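Local coordinates for protein type VI secretion system component (Escherichia coli O6, PDB 2P5Z) that is a component of the type VI secretion system, structurally similar to the bacteriophage T4 tail proteins gp27 and gp5, at residues Leu344-Thr349 with Thr363-Ser368; Gly207-Leu212 with Pro324-Lys329. All coordinates share one frame; numbering follows the deposited sequence.

Contact 1: residues Leu344-Thr349 with Thr363-Ser368; sequences LITGVT and TAIPYS
A classic beta bulge, in which Thr346 and Gly347 both face Thr363, interrupts the antiparallel hairpin made by strands 343-353 and 359-366. Ahead of the bulge the ladder is regular: Leu344 and Ile365 form a hydrogen-bonded pair, with Leu344 N to Ile365 O at 2.7 Å and Ile365 N to Leu344 O at 2.9 Å. At the bulge, one acceptor serves two donors. Thr363 O takes the amide of Thr346 at 3.2 Å (N to O), the donor standing 38° above the carbonyl plane, and also a weak bond from Gly347 N. The return bond, Thr363 N to Gly347 O at 2.9 Å, picks up the ladder again after the extra residue.

Side chains add a polar link at the same place. The threonines cross at about a right angle, and their hydroxyls are hydrogen-bonded, Thr346 OG1 to Thr363 OG1 at 3.0 Å. On Thr346, chi1 of 63° sets OG1 between the backbone N and the carbonyl carbon, while CG2 meets CG2 of Ile365 at 4.0 Å. Leu344 CB packs against CG1 of Ile365 on the face that also carries Thr363; on the other face, Ile345 CD1 approaches Ala364 CB at 4.3 Å.

Beyond the hairpin, strand 311-317 flanks strand 359-366, with Leu313 touching Ala364 and Lys314 touching Thr363. Strand 343-353 is itself bonded through its backbone to strand 29-38, where Val348 pairs with Glu37, and strand 326-330 lies alongside it next to Ile345.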
loop_
_atom_site.group_PDB
_atom_site.type_symbol
_atom_site.label_atom_id
_atom_site.label_comp_id
_atom_site.label_asym_id
_atom_site.label_seq_id
_atom_site.Cartn_x
_atom_site.Cartn_y
_atom_site.Cartn_z
ATOM N N LEU A 344 24.762 17.318 -6.707
ATOM C CA LEU A 344 24.909 15.975 -7.255
ATOM C C LEU A 344 23.555 15.539 -7.734
ATOM O O LEU A 344 22.612 15.508 -6.953
ATOM C CB LEU A 344 25.418 15.010 -6.187
ATOM C CG LEU A 344 25.748 13.535 -6.494
ATOM C CD1 LEU A 344 24.566 12.598 -6.246
ATOM C CD2 LEU A 344 26.356 13.317 -7.894
ATOM N N ILE A 345 23.472 15.194 -9.011
ATOM C CA ILE A 345 22.222 14.757 -9.603
ATOM C C ILE A 345 21.911 13.345 -9.160
ATOM O O ILE A 345 22.692 12.429 -9.417
ATOM C CB ILE A 345 22.297 14.745 -11.137
ATOM C CG1 ILE A 345 22.829 16.085 -11.676
ATOM C CG2 ILE A 345 20.939 14.336 -11.739
ATOM C CD1 ILE A 345 21.929 17.300 -11.411
ATOM N N THR A 346 20.766 13.188 -8.498
ATOM C CA THR A 346 20.301 11.890 -8.051
ATOM C C THR A 346 19.274 11.288 -8.993
ATOM O O THR A 346 19.079 10.078 -8.984
ATOM C CB THR A 346 19.680 11.954 -6.649
ATOM O OG1 THR A 346 18.518 12.797 -6.672
ATOM C CG2 THR A 346 20.687 12.507 -5.648
ATOM N N GLY A 347 18.598 12.117 -9.787
ATOM C CA GLY A 347 17.518 11.624 -10.633
ATOM C C GLY A 347 17.149 12.592 -11.742
ATOM O O GLY A 347 17.339 13.788 -11.584
ATOM N N VAL A 348 16.677 12.070 -12.881
ATOM C CA VAL A 348 16.101 12.883 -13.955
ATOM C C VAL A 348 14.820 12.258 -14.525
ATOM O O VAL A 348 14.703 11.039 -14.634
ATOM C CB VAL A 348 17.085 13.164 -15.133
ATOM C CG1 VAL A 348 18.336 13.903 -14.677
ATOM C CG2 VAL A 348 17.479 11.889 -15.842
ATOM N N THR A 349 13.842 13.092 -14.859
ATOM C CA THR A 349 12.709 12.664 -15.685
ATOM C C THR A 349 12.898 13.346 -17.044
ATOM O O THR A 349 13.435 14.430 -17.121
ATOM C CB THR A 349 11.367 12.987 -15.013
ATOM O OG1 THR A 349 11.330 12.321 -13.748
ATOM C CG2 THR A 349 10.177 12.492 -15.824
ATOM N N THR A 363 16.154 15.840 -9.960
ATOM C CA THR A 363 16.261 15.973 -8.499
ATOM C C THR A 363 17.745 15.925 -8.195
ATOM O O THR A 363 18.521 15.447 -9.023
ATOM C CB THR A 363 15.501 14.877 -7.709
ATOM O OG1 THR A 363 16.034 13.592 -8.052
ATOM C CG2 THR A 363 14.025 14.886 -8.046
ATOM N N ALA A 364 18.143 16.436 -7.034
ATOM C CA ALA A 364 19.560 16.555 -6.703
ATOM C C ALA A 364 19.795 16.763 -5.205
ATOM O O ALA A 364 18.858 17.024 -4.438
ATOM C CB ALA A 364 20.195 17.705 -7.492
ATOM N N ILE A 365 21.048 16.637 -4.783
ATOM C CA ILE A 365 21.404 16.919 -3.390
ATOM C C ILE A 365 22.656 17.787 -3.447
ATOM O O ILE A 365 23.391 17.721 -4.435
ATOM C CB ILE A 365 21.647 15.604 -2.501
ATOM C CG1 ILE A 365 22.853 14.787 -2.994
ATOM C CG2 ILE A 365 20.369 14.745 -2.357
ATOM C CD1 ILE A 365 23.420 13.846 -1.953
ATOM N N PRO A 366 22.886 18.629 -2.419
ATOM C CA PRO A 366 24.089 19.457 -2.406
ATOM C C PRO A 366 25.346 18.618 -2.339
ATOM O O PRO A 366 25.313 17.524 -1.772
ATOM C CB PRO A 366 23.977 20.228 -1.090
ATOM C CG PRO A 366 22.553 20.147 -0.690
ATOM C CD PRO A 366 22.025 18.879 -1.243
ATOM N N TYR A 367 26.435 19.115 -2.927
ATOM C CA TYR A 367 27.753 18.582 -2.639
ATOM C C TYR A 367 28.095 18.944 -1.193
ATOM O O TYR A 367 27.734 20.019 -0.702
ATOM C CB TYR A 367 28.797 19.167 -3.580
ATOM C CG TYR A 367 30.090 18.386 -3.621
ATOM C CD1 TYR A 367 30.232 17.316 -4.495
ATOM C CD2 TYR A 367 31.174 18.718 -2.795
ATOM C CE1 TYR A 367 31.408 16.582 -4.553
ATOM C CE2 TYR A 367 32.366 17.984 -2.840
ATOM C CZ TYR A 367 32.470 16.909 -3.727
ATOM O OH TYR A 367 33.621 16.144 -3.821
ATOM N N SER A 368 28.771 18.031 -0.509
ATOM C CA SER A 368 29.220 18.262 0.855
ATOM C C SER A 368 30.434 17.392 1.065
ATOM O O SER A 368 30.618 16.407 0.355
ATOM C CB SER A 368 28.130 17.888 1.858
ATOM O OG SER A 368 28.480 18.270 3.178
#

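Contact 2: residues Gly207-Leu212 with Pro324-Lys329; sequences GYERGL and PGLEIK
Leu212 and Leu326 meet through their methyls, CD1 of Leu212 lying 3.8 Å from CD2 of Leu326, and the two side chains cross obliquely. Next to them Leu212 CB rests on CG2 of Ile328, also at 3.8 Å. Glu209 shares this face: its extended chain runs beside Leu326, so that OE2 comes near Leu326 CD1. On the other face of the sheet, OE1 of Glu327 lies over one face of the Arg210 guanidinium, offset toward its rim and 3.6 Å from Arg210 NH2, making a salt bridge of charges alone. The guanidinium and carboxylate planes are 40° apart. Glu327 CG is anti to the backbone N (chi1 -171°), and the chain then bends at chi2.

Behind these side chains, strands 209-214 and 326-330 run parallel, both within the phage tail baseplate family region. Glu209 straddles Leu326, its N donating to Gly325 O at 2.9 Å and its O accepting from Glu327 N at 2.7 Å. Beyond these residues the pairing is loose: the peptide before Gly211 is modelled as cis, Glu327 O meets Gly211 CA in a C-H...O contact of 3.4 Å, and Lys329 N bonds Leu212 O separately, farther along, at 3.0 Å.

Farther out, Tyr208 OH is hydrogen-bonded to Tyr373 N and Lys329 NZ to Arg340 O, while Tyr367 packs against both Arg210 and Glu327. A long, weak ion pair joins Glu209 to Arg187.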
loop_
_atom_site.group_PDB
_atom_site.type_symbol
_atom_site.label_atom_id
_atom_site.label_comp_id
_atom_site.label_asym_id
_atom_site.label_seq_id
_atom_site.Cartn_x
_atom_site.Cartn_y
_atom_site.Cartn_z
ATOM N N GLY A 207 32.950 8.844 -6.360
ATOM C CA GLY A 207 32.274 8.194 -7.466
ATOM C C GLY A 207 31.530 9.150 -8.363
ATOM O O GLY A 207 31.075 8.771 -9.446
ATOM N N TYR A 208 31.415 10.392 -7.898
ATOM C CA TYR A 208 30.691 11.438 -8.606
ATOM C C TYR A 208 31.478 11.842 -9.838
ATOM O O TYR A 208 32.703 11.845 -9.826
ATOM C CB TYR A 208 30.521 12.682 -7.731
ATOM C CG TYR A 208 29.762 12.524 -6.425
ATOM C CD1 TYR A 208 29.022 11.385 -6.132
ATOM C CD2 TYR A 208 29.753 13.563 -5.497
ATOM C CE1 TYR A 208 28.321 11.280 -4.927
ATOM C CE2 TYR A 208 29.048 13.477 -4.301
ATOM C CZ TYR A 208 28.335 12.338 -4.019
ATOM O OH TYR A 208 27.643 12.256 -2.823
ATOM N N GLU A 209 30.776 12.175 -10.909
ATOM C CA GLU A 209 31.456 12.622 -12.104
ATOM C C GLU A 209 31.477 14.150 -12.186
ATOM O O GLU A 209 30.437 14.808 -12.137
ATOM C CB GLU A 209 30.824 12.007 -13.342
ATOM C CG GLU A 209 31.647 12.220 -14.588
ATOM C CD GLU A 209 31.025 11.577 -15.798
ATOM O OE1 GLU A 209 31.225 12.110 -16.912
ATOM O OE2 GLU A 209 30.328 10.550 -15.629
ATOM N N ARG A 210 32.681 14.698 -12.298
ATOM C CA ARG A 210 32.894 16.142 -12.355
ATOM C C ARG A 210 33.387 16.537 -13.755
ATOM O O ARG A 210 34.115 15.776 -14.390
ATOM C CB ARG A 210 33.907 16.547 -11.277
ATOM C CG ARG A 210 33.340 16.532 -9.870
ATOM C CD ARG A 210 34.424 16.242 -8.843
ATOM N NE ARG A 210 34.146 16.901 -7.567
ATOM C CZ ARG A 210 34.737 18.024 -7.155
ATOM N NH1 ARG A 210 35.655 18.617 -7.913
ATOM N NH2 ARG A 210 34.418 18.551 -5.980
ATOM N N GLY A 211 32.977 17.701 -14.260
ATOM C CA GLY A 211 32.057 18.601 -13.576
ATOM C C GLY A 211 31.543 19.664 -14.520
ATOM O O GLY A 211 32.241 20.637 -14.796
ATOM N N LEU A 212 30.324 19.463 -15.016
ATOM C CA LEU A 212 29.655 20.423 -15.888
ATOM C C LEU A 212 29.344 21.717 -15.160
ATOM O O LEU A 212 29.168 21.738 -13.935
ATOM C CB LEU A 212 28.340 19.854 -16.413
ATOM C CG LEU A 212 28.363 18.632 -17.320
ATOM C CD1 LEU A 212 27.028 18.536 -18.031
ATOM C CD2 LEU A 212 29.500 18.722 -18.326
ATOM N N PRO A 324 22.056 11.269 -13.770
ATOM C CA PRO A 324 22.381 10.830 -12.422
ATOM C C PRO A 324 23.845 10.399 -12.270
ATOM O O PRO A 324 24.377 9.656 -13.104
ATOM C CB PRO A 324 21.464 9.626 -12.228
ATOM C CG PRO A 324 20.323 9.893 -13.102
ATOM C CD PRO A 324 20.934 10.492 -14.324
ATOM N N GLY A 325 24.483 10.880 -11.211
ATOM C CA GLY A 325 25.887 10.597 -10.973
ATOM C C GLY A 325 26.762 11.806 -11.222
ATOM O O GLY A 325 27.852 11.915 -10.658
ATOM N N LEU A 326 26.293 12.708 -12.079
ATOM C CA LEU A 326 27.037 13.929 -12.388
ATOM C C LEU A 326 26.982 14.949 -11.268
ATOM O O LEU A 326 25.915 15.221 -10.726
ATOM C CB LEU A 326 26.503 14.577 -13.664
ATOM C CG LEU A 326 27.287 14.346 -14.956
ATOM C CD1 LEU A 326 27.134 12.912 -15.455
ATOM C CD2 LEU A 326 26.815 15.322 -16.008
ATOM N N GLU A 327 28.143 15.494 -10.916
ATOM C CA GLU A 327 28.210 16.686 -10.079
ATOM C C GLU A 327 28.270 17.890 -10.997
ATOM O O GLU A 327 29.204 18.028 -11.784
ATOM C CB GLU A 327 29.445 16.673 -9.176
ATOM C CG GLU A 327 29.466 17.791 -8.116
ATOM C CD GLU A 327 30.526 18.889 -8.363
ATOM O OE1 GLU A 327 31.221 19.260 -7.386
ATOM O OE2 GLU A 327 30.669 19.388 -9.508
ATOM N N ILE A 328 27.269 18.756 -10.925
ATOM C CA ILE A 328 27.291 19.965 -11.736
ATOM C C ILE A 328 27.252 21.223 -10.884
ATOM O O ILE A 328 26.917 21.174 -9.702
ATOM C CB ILE A 328 26.132 20.004 -12.744
ATOM C CG1 ILE A 328 24.815 20.286 -12.021
ATOM C CG2 ILE A 328 26.083 18.704 -13.550
ATOM C CD1 ILE A 328 23.786 20.964 -12.859
ATOM N N LYS A 329 27.622 22.350 -11.484
ATOM C CA LYS A 329 27.417 23.650 -10.843
ATOM C C LYS A 329 26.700 24.600 -11.782
ATOM O O LYS A 329 26.592 24.334 -12.978
ATOM C CB LYS A 329 28.722 24.248 -10.320
ATOM C CG LYS A 329 29.983 23.735 -11.001
ATOM C CD LYS A 329 31.147 23.569 -10.017
ATOM C CE LYS A 329 31.481 24.865 -9.268
ATOM N NZ LYS A 329 30.833 24.981 -7.919
#

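Strand 343-353 lies beside strand 326-330, which joins the two contacts through adjacent strands: Ile345 of contact 1 probably bonds Gly325 and Leu326 of contact 2 through its backbone, with Ile345 O and Gly325 N 3.0 Å apart. Across the sheet, 209-214 runs parallel to 326-330, whereas 326-330, 343-353 and 359-366 pair antiparallel in turn. Contact 1 is buried, and its side chains meet through small apolar contacts and one hydroxyl pair. Contact 2 is only partly buried; Glu209, Arg210 and Gly211 are exposed, and charged groups take part alongside the leucines. Tyr208 also bridges the contacts, packing on Leu344.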